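Local coordinates for protein putative isochorismatase (Streptomyces avermitilis, PDB 3KL2) that probably acts as a hydrolase of the isochorismatase-like cysteine hydrolase family, although its substrate is not established, at residues D22-Q34 with A68-T81. Sequence-based numbering, arbitrary orientation.
Sequences DPARTAIVLIEYQ and ARQAGVPIMHAPIT
The carboxamide of Gln34 pairs with the backbone of Ile80 through both of its polar atoms. Its NE2 donates to Ile80 O (2.7 Å), which lies almost in the amide plane, while OE1 accepts from Ile80 N (2.9 Å) tilted from that plane. Pro79 CB lies over one face of the amide, 3.5 Å from Gln34 CD, the two side chains crossing at about a right angle. NE2 also donates to Ala113 O, so the group is held against turning. A leucine in place of Gln34 would probably leave Ile80 N and O without these partners and free the chain after the strand to shift. The imidazole of His77 lies alongside Leu30; Leu30 CD1 approaches His77 CE1 obliquely at 3.7 Å, and His77 NE2 is hydrogen-bonded to the carboxylate of Asp125. Glu32 bends at chi2 (147°) to lay its carboxylate end against Ile80, with OE1 3.5 Å from Ile80 CB, and the same oxygen forms a salt bridge with Lys131.

Before this C-terminal end, strands 26-31 and 75-78 run parallel, their axes 20° apart. Five backbone hydrogen bonds join the two segments, from Ile28 N to Pro74 O through Glu32 N to Ala78 O. Ile28, Leu30, Ile75 and His77 share one face. There CG1 of Ile28 meets Ile75 CD1 and, at 3.7 Å, Ala68 CB of helix 57-71. On the other face Met76, extended beyond CG, brings CE to 4.0 Å from Ala27 CB and packs on helix 142-149. A Schellman motif at Gly72 ends helix 57-71 and turns the chain into Val73, whose methyls cover Pro23 and Thr26. Helix 57-71 thus completes a beta-alpha-beta crossover between adjacent parallel strands, within the central sheet of the alpha/beta isochorismatase-like fold.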
loop_
_atom_site.group_PDB
_atom_site.type_symbol
_atom_site.label_atom_id
_atom_site.label_comp_id
_atom_site.label_asym_id
_atom_site.label_seq_id
_atom_site.Cartn_x
_atom_site.Cartn_y
_atom_site.Cartn_z
ATOM N N ASP A 22 -25.879 -3.022 4.341
ATOM C CA ASP A 22 -25.792 -4.144 5.287
ATOM C C ASP A 22 -24.998 -3.667 6.503
ATOM O O ASP A 22 -23.841 -3.315 6.353
ATOM C CB ASP A 22 -25.088 -5.370 4.647
ATOM C CG ASP A 22 -25.029 -6.589 5.592
ATOM O OD1 ASP A 22 -24.612 -7.699 5.162
ATOM O OD2 ASP A 22 -25.376 -6.424 6.778
ATOM N N PRO A 23 -25.613 -3.670 7.705
ATOM C CA PRO A 23 -24.934 -3.160 8.913
ATOM C C PRO A 23 -23.604 -3.815 9.217
ATOM O O PRO A 23 -22.684 -3.142 9.650
ATOM C CB PRO A 23 -25.942 -3.448 10.043
ATOM C CG PRO A 23 -27.281 -3.479 9.369
ATOM C CD PRO A 23 -27.041 -3.981 7.963
ATOM N N ALA A 24 -23.503 -5.116 8.960
ATOM C CA ALA A 24 -22.295 -5.905 9.262
ATOM C C ALA A 24 -21.116 -5.670 8.316
ATOM O O ALA A 24 -20.033 -6.182 8.554
ATOM C CB ALA A 24 -22.659 -7.401 9.244
ATOM N N ARG A 25 -21.357 -4.955 7.220
ATOM C CA ARG A 25 -20.382 -4.749 6.158
ATOM C C ARG A 25 -20.171 -3.252 5.867
ATOM O O ARG A 25 -19.613 -2.896 4.812
ATOM C CB ARG A 25 -20.857 -5.448 4.875
ATOM C CG ARG A 25 -20.307 -6.852 4.653
ATOM C CD ARG A 25 -21.388 -7.897 4.610
ATOM N NE ARG A 25 -20.828 -9.235 4.347
ATOM C CZ ARG A 25 -21.050 -10.344 5.071
ATOM N NH1 ARG A 25 -21.844 -10.358 6.147
ATOM N NH2 ARG A 25 -20.465 -11.475 4.697
ATOM N N THR A 26 -20.581 -2.405 6.820
ATOM C CA THR A 26 -20.700 -0.963 6.619
ATOM C C THR A 26 -19.992 -0.227 7.748
ATOM O O THR A 26 -19.894 -0.738 8.840
ATOM C CB THR A 26 -22.192 -0.516 6.510
ATOM O OG1 THR A 26 -22.822 -1.216 5.430
ATOM C CG2 THR A 26 -22.313 0.990 6.257
ATOM N N ALA A 27 -19.465 0.954 7.454
ATOM C CA ALA A 27 -18.687 1.724 8.404
ATOM C C ALA A 27 -18.810 3.192 8.066
ATOM O O ALA A 27 -18.594 3.590 6.904
ATOM C CB ALA A 27 -17.287 1.347 8.329
ATOM N N ILE A 28 -19.124 4.002 9.073
ATOM C CA ILE A 28 -19.180 5.436 8.874
ATOM C C ILE A 28 -17.754 5.846 9.198
ATOM O O ILE A 28 -17.208 5.377 10.171
ATOM C CB ILE A 28 -20.228 6.116 9.808
ATOM C CG1 ILE A 28 -21.622 5.459 9.662
ATOM C CG2 ILE A 28 -20.330 7.614 9.523
ATOM C CD1 ILE A 28 -22.312 5.696 8.282
ATOM N N VAL A 29 -17.118 6.637 8.352
ATOM C CA VAL A 29 -15.749 7.073 8.571
ATOM C C VAL A 29 -15.748 8.603 8.575
ATOM O O VAL A 29 -16.098 9.223 7.569
ATOM C CB VAL A 29 -14.820 6.530 7.480
ATOM C CG1 VAL A 29 -13.412 6.912 7.768
ATOM C CG2 VAL A 29 -14.993 4.954 7.340
ATOM N N LEU A 30 -15.386 9.184 9.724
ATOM C CA LEU A 30 -15.460 10.625 9.991
ATOM C C LEU A 30 -14.076 11.271 10.006
ATOM O O LEU A 30 -13.279 11.025 10.910
ATOM C CB LEU A 30 -16.100 10.855 11.357
ATOM C CG LEU A 30 -17.516 10.282 11.476
ATOM C CD1 LEU A 30 -18.083 10.558 12.904
ATOM C CD2 LEU A 30 -18.448 10.846 10.335
ATOM N N ILE A 31 -13.792 12.102 9.012
ATOM C CA ILE A 31 -12.440 12.558 8.804
ATOM C C ILE A 31 -12.303 13.921 9.421
ATOM O O ILE A 31 -12.953 14.872 8.977
ATOM C CB ILE A 31 -12.062 12.655 7.324
ATOM C CG1 ILE A 31 -12.201 11.294 6.643
ATOM C CG2 ILE A 31 -10.611 13.172 7.176
ATOM C CD1 ILE A 31 -11.860 11.289 5.140
ATOM N N GLU A 32 -11.432 14.004 10.421
ATOM C CA GLU A 32 -11.007 15.262 11.005
ATOM C C GLU A 32 -12.103 16.167 11.579
ATOM O O GLU A 32 -12.022 17.404 11.482
ATOM C CB GLU A 32 -10.151 16.011 9.990
ATOM C CG GLU A 32 -8.727 15.429 9.971
ATOM C CD GLU A 32 -8.085 15.468 8.626
ATOM O OE1 GLU A 32 -7.325 14.515 8.357
ATOM O OE2 GLU A 32 -8.365 16.421 7.851
ATOM N N TYR A 33 -13.092 15.575 12.247
ATOM C CA TYR A 33 -14.017 16.405 12.965
ATOM C C TYR A 33 -13.389 16.880 14.269
ATOM O O TYR A 33 -13.879 16.537 15.338
ATOM C CB TYR A 33 -15.292 15.666 13.234
ATOM C CG TYR A 33 -16.193 15.481 12.037
ATOM C CD1 TYR A 33 -17.288 16.298 11.820
ATOM C CD2 TYR A 33 -15.958 14.453 11.138
ATOM C CE1 TYR A 33 -18.152 16.075 10.726
ATOM C CE2 TYR A 33 -16.781 14.248 10.050
ATOM C CZ TYR A 33 -17.882 15.048 9.863
ATOM O OH TYR A 33 -18.669 14.774 8.780
ATOM N N GLN A 34 -12.317 17.679 14.150
ATOM C CA GLN A 34 -11.556 18.165 15.267
ATOM C C GLN A 34 -11.790 19.656 15.439
ATOM O O GLN A 34 -12.074 20.343 14.465
ATOM C CB GLN A 34 -10.052 17.917 15.059
ATOM C CG GLN A 34 -9.643 16.429 15.166
ATOM C CD GLN A 34 -8.408 16.143 14.414
ATOM O OE1 GLN A 34 -8.470 15.887 13.207
ATOM N NE2 GLN A 34 -7.260 16.270 15.075
ATOM N N ALA A 68 -26.710 5.664 12.668
ATOM C CA ALA A 68 -25.730 4.597 12.473
ATOM C C ALA A 68 -25.686 3.715 13.718
ATOM O O ALA A 68 -25.876 2.508 13.618
ATOM C CB ALA A 68 -24.366 5.172 12.163
ATOM N N ARG A 69 -25.485 4.315 14.888
ATOM C CA ARG A 69 -25.530 3.561 16.142
ATOM C C ARG A 69 -26.823 2.730 16.231
ATOM O O ARG A 69 -26.756 1.507 16.414
ATOM C CB ARG A 69 -25.386 4.477 17.374
ATOM C CG ARG A 69 -24.091 5.308 17.370
ATOM C CD ARG A 69 -23.504 5.561 18.772
ATOM N NE ARG A 69 -22.104 6.024 18.713
ATOM C CZ ARG A 69 -21.723 7.307 18.709
ATOM N NH1 ARG A 69 -22.612 8.309 18.755
ATOM N NH2 ARG A 69 -20.438 7.612 18.679
ATOM N N GLN A 70 -27.978 3.379 16.068
ATOM C CA GLN A 70 -29.268 2.667 16.137
ATOM C C GLN A 70 -29.253 1.394 15.279
ATOM O O GLN A 70 -29.771 0.385 15.705
ATOM C CB GLN A 70 -30.467 3.558 15.756
ATOM N N ALA A 71 -28.647 1.438 14.096
ATOM C CA ALA A 71 -28.573 0.259 13.219
ATOM C C ALA A 71 -27.368 -0.665 13.496
ATOM O O ALA A 71 -27.269 -1.720 12.885
ATOM C CB ALA A 71 -28.584 0.692 11.739
ATOM N N GLY A 72 -26.466 -0.271 14.398
ATOM C CA GLY A 72 -25.323 -1.102 14.778
ATOM C C GLY A 72 -24.135 -0.976 13.845
ATOM O O GLY A 72 -23.358 -1.923 13.711
ATOM N N VAL A 73 -23.973 0.197 13.213
ATOM C CA VAL A 73 -22.926 0.416 12.238
ATOM C C VAL A 73 -21.658 1.049 12.875
ATOM O O VAL A 73 -21.706 2.110 13.513
ATOM C CB VAL A 73 -23.450 1.232 11.029
ATOM C CG1 VAL A 73 -22.301 1.580 10.063
ATOM C CG2 VAL A 73 -24.525 0.425 10.301
ATOM N N PRO A 74 -20.517 0.380 12.717
ATOM C CA PRO A 74 -19.300 0.925 13.291
ATOM C C PRO A 74 -19.075 2.366 12.840
ATOM O O PRO A 74 -19.189 2.677 11.653
ATOM C CB PRO A 74 -18.219 0.017 12.742
ATOM C CG PRO A 74 -18.918 -1.269 12.464
ATOM C CD PRO A 74 -20.294 -0.916 12.057
ATOM N N ILE A 75 -18.840 3.238 13.816
ATOM C CA ILE A 75 -18.452 4.601 13.583
ATOM C C ILE A 75 -16.942 4.615 13.774
ATOM O O ILE A 75 -16.473 4.185 14.798
ATOM C CB ILE A 75 -19.107 5.516 14.624
ATOM C CG1 ILE A 75 -20.640 5.276 14.705
ATOM C CG2 ILE A 75 -18.804 6.941 14.346
ATOM C CD1 ILE A 75 -21.430 5.355 13.380
ATOM N N MET A 76 -16.186 5.097 12.791
ATOM C CA MET A 76 -14.721 5.171 12.860
ATOM C C MET A 76 -14.229 6.622 12.712
ATOM O O MET A 76 -14.501 7.234 11.700
ATOM C CB MET A 76 -14.155 4.373 11.714
ATOM C CG MET A 76 -14.486 2.889 11.785
ATOM S SD MET A 76 -13.572 1.944 10.598
ATOM C CE MET A 76 -14.351 0.394 10.946
ATOM N N HIS A 77 -13.496 7.159 13.697
ATOM C CA HIS A 77 -13.020 8.547 13.657
ATOM C C HIS A 77 -11.593 8.595 13.175
ATOM O O HIS A 77 -10.752 7.823 13.620
ATOM C CB HIS A 77 -13.037 9.180 15.067
ATOM C CG HIS A 77 -14.393 9.274 15.706
ATOM N ND1 HIS A 77 -15.267 10.313 15.455
ATOM C CD2 HIS A 77 -14.992 8.496 16.644
ATOM C CE1 HIS A 77 -16.350 10.157 16.199
ATOM N NE2 HIS A 77 -16.210 9.064 16.928
ATOM N N ALA A 78 -11.292 9.567 12.321
ATOM C CA ALA A 78 -9.982 9.657 11.701
ATOM C C ALA A 78 -9.461 11.053 11.902
ATOM O O ALA A 78 -9.539 11.877 11.014
ATOM C CB ALA A 78 -10.049 9.288 10.230
ATOM N N PRO A 79 -8.934 11.332 13.104
ATOM C CA PRO A 79 -8.349 12.620 13.405
ATOM C C PRO A 79 -6.933 12.667 12.915
ATOM O O PRO A 79 -6.296 11.634 12.796
ATOM C CB PRO A 79 -8.400 12.673 14.937
ATOM C CG PRO A 79 -8.167 11.280 15.358
ATOM C CD PRO A 79 -8.851 10.422 14.250
ATOM N N ILE A 80 -6.435 13.844 12.602
ATOM C CA ILE A 80 -5.029 13.992 12.247
ATOM C C ILE A 80 -4.345 14.713 13.420
ATOM O O ILE A 80 -4.926 15.658 13.966
ATOM C CB ILE A 80 -4.915 14.754 10.911
ATOM C CG1 ILE A 80 -3.469 14.838 10.429
ATOM C CG2 ILE A 80 -5.417 16.160 11.026
ATOM C CD1 ILE A 80 -3.283 15.801 9.244
ATOM N N THR A 81 -3.137 14.301 13.809
ATOM C CA THR A 81 -2.406 14.946 14.912
ATOM C C THR A 81 -0.925 14.911 14.627
ATOM O O THR A 81 -0.504 14.023 13.884
ATOM C CB THR A 81 -2.569 14.158 16.223
ATOM O OG1 THR A 81 -1.955 12.890 16.041
ATOM C CG2 THR A 81 -4.000 13.955 16.603
#